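Local coordinates for peroxisomal membrane protein PEX15 (PDB 5VXV), which docks the Pex1/Pex6 AAA-ATPase at the peroxisomal membrane, the piece described here being an all-helical part of its cytoplasmic region, at residues L88-L91 / L92-N95; K180-P183 / T184-L188. All coordinates share one frame; numbering follows the deposited sequence.

Contact 1 of 2, residues L88-L91 / L92-N95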
# COMPACT_ATOMS: atom_id res chain seq x y z
N LEU A 88 4.41 9.48 10.20
CA LEU A 88 2.98 9.67 10.01
C LEU A 88 2.66 10.87 9.13
O LEU A 88 1.50 11.00 8.71
CB LEU A 88 2.29 9.82 11.37
CG LEU A 88 2.42 8.64 12.34
CD1 LEU A 88 1.69 8.94 13.64
CD2 LEU A 88 1.90 7.34 11.73
N SER A 89 3.63 11.73 8.84
CA SER A 89 3.39 12.88 7.98
C SER A 89 3.42 12.53 6.49
O SER A 89 3.06 13.38 5.67
CB SER A 89 4.43 13.97 8.26
OG SER A 89 5.66 13.70 7.61
N LYS A 90 3.84 11.32 6.13
CA LYS A 90 3.92 10.89 4.73
C LYS A 90 3.01 9.68 4.53
O LYS A 90 3.46 8.57 4.25
CB LYS A 90 5.37 10.59 4.34
CG LYS A 90 6.24 11.84 4.23
CD LYS A 90 7.67 11.54 3.78
CE LYS A 90 7.71 10.82 2.45
NZ LYS A 90 9.08 10.79 1.85
N LEU A 91 1.70 9.91 4.66
CA LEU A 91 0.74 8.82 4.55
C LEU A 91 0.68 8.26 3.13
O LEU A 91 0.42 7.06 2.95
CB LEU A 91 -0.63 9.30 5.00
CG LEU A 91 -1.74 8.25 5.07
CD1 LEU A 91 -1.33 7.06 5.94
CD2 LEU A 91 -3.01 8.89 5.61
N LEU A 92 0.90 9.09 2.11
CA LEU A 92 0.84 8.59 0.74
C LEU A 92 1.94 7.57 0.48
O LEU A 92 1.75 6.64 -0.31
CB LEU A 92 0.91 9.74 -0.26
CG LEU A 92 -0.22 10.77 -0.21
CD1 LEU A 92 -0.09 11.78 -1.35
CD2 LEU A 92 -1.59 10.10 -0.26
N VAL A 93 3.10 7.72 1.13
CA VAL A 93 4.16 6.74 0.98
C VAL A 93 3.83 5.47 1.75
O VAL A 93 4.12 4.36 1.30
CB VAL A 93 5.51 7.34 1.43
CG1 VAL A 93 6.61 6.30 1.38
CG2 VAL A 93 5.86 8.53 0.56
N ILE A 94 3.23 5.62 2.93
CA ILE A 94 2.71 4.46 3.66
C ILE A 94 1.76 3.68 2.78
O ILE A 94 1.80 2.44 2.72
CB ILE A 94 2.04 4.92 4.97
CG1 ILE A 94 3.11 5.39 5.96
CG2 ILE A 94 1.20 3.81 5.59
CD1 ILE A 94 2.59 6.25 7.09
N ASN A 95 0.90 4.38 2.04
CA ASN A 95 -0.04 3.71 1.15
C ASN A 95 0.68 2.99 0.02
O ASN A 95 0.32 1.86 -0.34
CB ASN A 95 -1.05 4.72 0.60
CG ASN A 95 -2.00 5.23 1.66
OD1 ASN A 95 -2.12 4.65 2.74
ND2 ASN A 95 -2.69 6.32 1.36

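Contact 2 of 2, residues K180-P183 / T184-L188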
# COMPACT_ATOMS: atom_id res chain seq x y z
N LYS A 180 -13.29 3.76 16.91
CA LYS A 180 -12.97 5.17 16.69
C LYS A 180 -13.10 5.59 15.23
O LYS A 180 -13.06 6.80 14.95
CB LYS A 180 -11.54 5.47 17.15
CG LYS A 180 -11.36 5.64 18.65
CD LYS A 180 -9.95 6.12 18.97
CE LYS A 180 -9.69 6.17 20.47
NZ LYS A 180 -8.39 6.82 20.79
N LEU A 181 -13.27 4.65 14.30
CA LEU A 181 -13.06 4.97 12.89
C LEU A 181 -14.22 5.77 12.31
O LEU A 181 -14.01 6.84 11.73
CB LEU A 181 -12.85 3.68 12.09
CG LEU A 181 -12.47 3.91 10.62
CD1 LEU A 181 -11.20 4.74 10.49
CD2 LEU A 181 -12.31 2.57 9.91
N SER A 182 -15.45 5.27 12.42
CA SER A 182 -16.58 5.99 11.84
C SER A 182 -16.69 7.40 12.39
O SER A 182 -16.86 8.34 11.59
CB SER A 182 -17.87 5.19 12.04
OG SER A 182 -18.99 5.92 11.56
N PRO A 183 -16.61 7.64 13.71
CA PRO A 183 -16.61 9.03 14.19
C PRO A 183 -15.57 9.91 13.53
O PRO A 183 -15.87 11.04 13.15
CB PRO A 183 -16.36 8.86 15.70
CG PRO A 183 -16.84 7.50 16.02
CD PRO A 183 -16.59 6.66 14.81
N THR A 184 -14.33 9.42 13.40
CA THR A 184 -13.29 10.19 12.73
C THR A 184 -13.67 10.47 11.28
O THR A 184 -13.64 11.62 10.83
CB THR A 184 -11.95 9.44 12.79
OG1 THR A 184 -11.46 9.46 14.14
CG2 THR A 184 -10.91 10.07 11.87
N LEU A 185 -14.04 9.42 10.54
CA LEU A 185 -14.26 9.58 9.10
C LEU A 185 -15.51 10.40 8.80
O LEU A 185 -15.58 11.06 7.75
CB LEU A 185 -14.35 8.21 8.43
CG LEU A 185 -13.11 7.31 8.57
CD1 LEU A 185 -13.29 6.04 7.75
CD2 LEU A 185 -11.83 8.03 8.14
N LYS A 186 -16.51 10.38 9.68
CA LYS A 186 -17.70 11.20 9.49
C LYS A 186 -17.45 12.67 9.80
O LYS A 186 -18.19 13.53 9.30
CB LYS A 186 -18.85 10.71 10.36
CG LYS A 186 -19.47 9.40 9.92
CD LYS A 186 -20.73 9.08 10.72
CE LYS A 186 -21.91 9.94 10.28
NZ LYS A 186 -23.18 9.55 10.96
N GLY A 187 -16.44 12.98 10.61
CA GLY A 187 -16.15 14.34 11.01
C GLY A 187 -15.11 15.05 10.19
O GLY A 187 -14.83 16.22 10.46
N LEU A 188 -14.51 14.38 9.21
CA LEU A 188 -13.51 14.95 8.33
C LEU A 188 -14.07 15.02 6.92
O LEU A 188 -14.73 14.08 6.46
CB LEU A 188 -12.23 14.12 8.35
CG LEU A 188 -11.55 14.01 9.72
CD1 LEU A 188 -10.51 12.90 9.69
CD2 LEU A 188 -10.92 15.33 10.12

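Contact 1 of 2, residues L88-L91 / L92-N95
K90 and I94 are joined by the first backbone turn of helix 91-108: I94 N reaches K90 O at 3.2 Å with an N-H...O angle of 166°. K90 thus holds the N-cap position, and its carbonyl also receives a weak second bond from V93 N at 3.3 Å. One residue on, N95 N meets L91 O at 2.9 Å.

Among the side chains, K90 and V93 run side by side in the same direction. The bend of the lysine chain at chi3 (58°) turns its CE onto V93 CG2 at 3.5 Å, tighter than an ordinary carbon contact, while NZ goes on to a salt bridge with D43. L91 leaves on the far side from K90, toward the core. With CG anti to the backbone N (chi1 -175°), the L91 branch is set so that its CD1 reaches I94 CB at 4.1 Å, the two side chains crossing at an angle. L91 and I94 then pack on helix 112-136, at Y133 and F129 respectively. The amide of buried N95 bonds through ND2 to E148 and to the carbonyl of G145, and its OD1 lies 4.1 Å from L91 CD1.

Contact 2 of 2, residues K180-P183 / T184-L188
L185 N to L181 O and K186 N to S182 O, both 2.8 Å, are the strongest bonds in this short helix, 181-187. The first has an N-H...O angle of 168°, the second 157°. The turns at the two ends are looser: T184 N to K180 O is a weak bond of 3.3 Å, and G187 N to P183 O is weak as well. Lacking an N-H, P183 fits the first turn of a helix, where no backbone donor is needed. T184 OG1 lies 3.2 Å from K180 O, the oxygen that also takes the weak bond from T184 N.

S182 OG, hydrogen-bonded to E197, passes 3.7 Å from K186 CD, so the aliphatic part of the lysine lies alongside the hydroxyl. On the buried face L181 and L185 meet at a slant. L181 CG is anti to its backbone N (chi1 -173°), a torsion that swings CD1 back to L185, so that L181 CD1 lies 3.7 Å from both L185 CG and L185 CD1.

This leucine pair faces four helices: L181 touches L174 and C175 of helix 168-177 and I130 of helix 112-136, and L185 touches Y171 of helix 168-177 and L146 of helix 143-161. After the short strand 194-195, helix 196-217 brings I196 and I200 against L185, and L185 and E197 are joined by a backbone hydrogen bond.

In the fold
Both contacts are local helical segments held by i to i+4 backbone bonds, in series along the chain, with centres about 19 Å apart and nearest atoms about 9 Å apart, so they do not touch. Contact 1 lies nearer the middle, its centre 10 Å from that of the chain against 21 Å for contact 2, yet each is only partly buried. They share two supports, helices 112-136 and 143-161; helices 168-177 and 196-217 border contact 2. Contact 1 begins a long helix and buries an amide beside its leucine, whereas contact 2 spans a whole short helix whose buried face joins two leucines and whose S182 hydroxyl pairs with E197 of helix 196-217.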